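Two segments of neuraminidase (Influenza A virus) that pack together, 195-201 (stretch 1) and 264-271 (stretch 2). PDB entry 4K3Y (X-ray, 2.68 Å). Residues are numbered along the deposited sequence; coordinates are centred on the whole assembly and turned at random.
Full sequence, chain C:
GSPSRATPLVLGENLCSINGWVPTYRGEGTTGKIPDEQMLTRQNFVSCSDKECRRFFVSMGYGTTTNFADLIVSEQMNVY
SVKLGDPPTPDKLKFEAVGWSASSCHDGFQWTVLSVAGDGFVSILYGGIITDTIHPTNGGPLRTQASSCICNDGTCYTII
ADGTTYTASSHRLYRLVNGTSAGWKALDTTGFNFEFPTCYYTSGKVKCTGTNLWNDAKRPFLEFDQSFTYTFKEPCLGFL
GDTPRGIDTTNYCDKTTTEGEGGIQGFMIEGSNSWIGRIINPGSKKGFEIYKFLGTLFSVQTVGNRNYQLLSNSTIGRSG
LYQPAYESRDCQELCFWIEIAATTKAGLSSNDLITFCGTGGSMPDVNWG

Stretch 1 (195-201) EFPTCYY
Stretch 2, residues 264-271: IQGFMIEG

The two stretches run side by side in roughly the same direction, their end-to-end vectors (CA of 196 to 200 against 265 to 270) 29° apart. The chain turns a corner at Phe 196 (phi/psi 49/50) and then extends to Tyr 201, with Thr 198 at -111/140 and Tyr 200 at -144/160. Stretch 2 is also extended, from Gln 265 (-60/134) through Gly 266 (-168/178) and Phe 267 (-136/160) to Glu 270 (-98/123), with a short strand at 268-269. CA atoms pair at 5.9 Å for Phe 196 and Gln 265, 6.4 Å for Thr 198 and Phe 267, and 8.5 Å for Tyr 200 and Ile 269, so the backbones diverge toward Tyr 200.

The alternation of the extended chain directs Thr 198 and Tyr 200 toward stretch 2, and Pro 197 and Cys 199 away. At the narrow end, Gln 265 (chi1 and chi2 both t, chi3 33°) reaches across so that NE2 donates a weak hydrogen bond to Phe 196 O (3.3 Å, 127° at the hydrogen). Phe 196 (chi1 m) brings CB to 3.5 Å from Gln 265 NE2, while its ring leads away. The small, buried Thr 198 (chi1 p) suits the middle: its CG2 lies 3.6 Å from Gln 265 NE2, and its OG1 lies 3.7 Å from Phe 267 CB. Phe 267 (chi1 p) turns its ring away.

Tyr 200 (chi1 p, chi2 -82°) spans the widest gap. Tyr 200 OH donates a 2.7 Å hydrogen bond to Glu 270 O, which sits at the ring edge, and also lies 2.8 Å from Glu 270 N. Ile 269 (chi1 m, chi2 t) adds an apolar contact, CG2 to Tyr 200 CZ at 4.3 Å. Altogether 357 Å² is buried, summed over both sides. Gln 265 (79 Å²) and Tyr 200 (75 Å²), both buried, have the largest areas covered by the other stretch, and the polar end of each meets a backbone carbonyl there, Gln 265 NE2 weakly at Phe 196 O and Tyr 200 OH at Glu 270 O.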

# COMPACT_ATOMS: atom_id res chain seq x y z
N GLU C 195 10.09 -8.84 -35.62
CA GLU C 195 10.29 -8.08 -34.37
C GLU C 195 9.03 -7.98 -33.51
O GLU C 195 7.92 -8.06 -34.02
CB GLU C 195 10.80 -6.66 -34.67
CG GLU C 195 12.09 -6.61 -35.47
CD GLU C 195 13.34 -6.85 -34.64
OE1 GLU C 195 13.33 -6.60 -33.41
OE2 GLU C 195 14.35 -7.29 -35.23
N PHE C 196 9.23 -7.82 -32.20
CA PHE C 196 8.13 -7.58 -31.25
C PHE C 196 6.93 -8.53 -31.34
O PHE C 196 5.80 -8.05 -31.38
CB PHE C 196 7.58 -6.16 -31.43
CG PHE C 196 8.64 -5.14 -31.64
CD1 PHE C 196 9.59 -4.91 -30.66
CD2 PHE C 196 8.70 -4.42 -32.83
CE1 PHE C 196 10.59 -3.97 -30.84
CE2 PHE C 196 9.70 -3.47 -33.02
CZ PHE C 196 10.65 -3.25 -32.02
N PRO C 197 7.16 -9.85 -31.35
CA PRO C 197 5.94 -10.68 -31.41
C PRO C 197 5.04 -10.52 -30.18
O PRO C 197 5.54 -10.39 -29.05
CB PRO C 197 6.50 -12.12 -31.47
CG PRO C 197 7.91 -12.02 -30.94
CD PRO C 197 8.40 -10.65 -31.32
N THR C 198 3.73 -10.46 -30.40
CA THR C 198 2.75 -10.53 -29.32
C THR C 198 2.05 -11.85 -29.47
O THR C 198 1.74 -12.30 -30.59
CB THR C 198 1.71 -9.39 -29.36
OG1 THR C 198 1.39 -9.06 -30.72
CG2 THR C 198 2.25 -8.18 -28.70
N CYS C 199 1.80 -12.50 -28.35
CA CYS C 199 1.44 -13.90 -28.41
C CYS C 199 0.20 -14.23 -27.59
O CYS C 199 -0.19 -13.48 -26.69
CB CYS C 199 2.63 -14.75 -27.97
SG CYS C 199 4.21 -14.30 -28.76
N TYR C 200 -0.42 -15.36 -27.91
CA TYR C 200 -1.47 -15.93 -27.08
C TYR C 200 -1.36 -17.45 -27.13
O TYR C 200 -0.74 -18.01 -28.03
CB TYR C 200 -2.86 -15.46 -27.54
CG TYR C 200 -3.25 -15.91 -28.93
CD1 TYR C 200 -2.82 -15.23 -30.06
CD2 TYR C 200 -4.09 -17.00 -29.11
CE1 TYR C 200 -3.19 -15.64 -31.33
CE2 TYR C 200 -4.46 -17.42 -30.37
CZ TYR C 200 -4.01 -16.73 -31.47
OH TYR C 200 -4.39 -17.14 -32.72
N TYR C 201 -1.96 -18.12 -26.15
CA TYR C 201 -1.97 -19.58 -26.13
C TYR C 201 -3.37 -20.11 -26.39
O TYR C 201 -4.35 -19.63 -25.80
CB TYR C 201 -1.47 -20.10 -24.77
CG TYR C 201 -1.55 -21.60 -24.61
CD1 TYR C 201 -0.54 -22.41 -25.11
CD2 TYR C 201 -2.63 -22.21 -23.98
CE1 TYR C 201 -0.59 -23.79 -24.98
CE2 TYR C 201 -2.70 -23.60 -23.85
CZ TYR C 201 -1.67 -24.38 -24.35
OH TYR C 201 -1.70 -25.76 -24.24
N ILE C 264 5.15 -1.19 -37.10
CA ILE C 264 4.89 -0.99 -35.68
C ILE C 264 4.34 -2.29 -35.10
O ILE C 264 3.72 -3.09 -35.81
CB ILE C 264 3.94 0.20 -35.48
CG1 ILE C 264 3.98 0.68 -34.02
CG2 ILE C 264 2.51 -0.15 -35.96
CD1 ILE C 264 3.65 2.15 -33.89
N GLN C 265 4.60 -2.53 -33.82
CA GLN C 265 4.10 -3.71 -33.15
C GLN C 265 2.58 -3.70 -33.19
O GLN C 265 1.94 -2.68 -32.92
CB GLN C 265 4.58 -3.73 -31.70
CG GLN C 265 4.09 -4.83 -30.81
CD GLN C 265 4.83 -4.80 -29.49
OE1 GLN C 265 5.20 -3.72 -29.00
NE2 GLN C 265 5.10 -5.99 -28.92
N GLY C 266 2.03 -4.85 -33.55
CA GLY C 266 0.59 -5.01 -33.66
C GLY C 266 0.34 -6.49 -33.78
O GLY C 266 1.29 -7.28 -33.83
N PHE C 267 -0.94 -6.86 -33.86
CA PHE C 267 -1.32 -8.25 -33.71
C PHE C 267 -2.34 -8.71 -34.74
O PHE C 267 -3.04 -7.91 -35.38
CB PHE C 267 -1.88 -8.49 -32.29
CG PHE C 267 -3.14 -7.68 -31.99
CD1 PHE C 267 -3.04 -6.41 -31.43
CD2 PHE C 267 -4.41 -8.20 -32.27
CE1 PHE C 267 -4.19 -5.66 -31.16
CE2 PHE C 267 -5.56 -7.45 -31.99
CZ PHE C 267 -5.45 -6.18 -31.45
N MET C 268 -2.40 -10.03 -34.89
CA MET C 268 -3.47 -10.72 -35.60
C MET C 268 -3.96 -11.81 -34.65
O MET C 268 -3.18 -12.33 -33.84
CB MET C 268 -2.95 -11.34 -36.89
CG MET C 268 -2.55 -10.34 -37.98
SD MET C 268 -1.71 -11.13 -39.37
CE MET C 268 -1.49 -9.75 -40.51
N ILE C 269 -5.24 -12.15 -34.73
CA ILE C 269 -5.74 -13.28 -33.95
C ILE C 269 -6.21 -14.39 -34.88
O ILE C 269 -7.11 -14.18 -35.69
CB ILE C 269 -6.91 -12.90 -33.02
CG1 ILE C 269 -6.51 -11.76 -32.08
CG2 ILE C 269 -7.38 -14.14 -32.23
CD1 ILE C 269 -7.67 -11.22 -31.25
N GLU C 270 -5.59 -15.57 -34.75
CA GLU C 270 -5.97 -16.72 -35.58
C GLU C 270 -6.92 -17.67 -34.86
O GLU C 270 -6.62 -18.19 -33.77
CB GLU C 270 -4.72 -17.49 -36.03
CG GLU C 270 -5.03 -18.86 -36.61
CD GLU C 270 -5.51 -18.80 -38.05
OE1 GLU C 270 -5.79 -17.70 -38.55
OE2 GLU C 270 -5.59 -19.88 -38.69
N GLY C 271 -8.08 -17.91 -35.47
CA GLY C 271 -9.08 -18.74 -34.83
C GLY C 271 -10.06 -19.32 -35.81
O GLY C 271 -9.83 -19.31 -37.03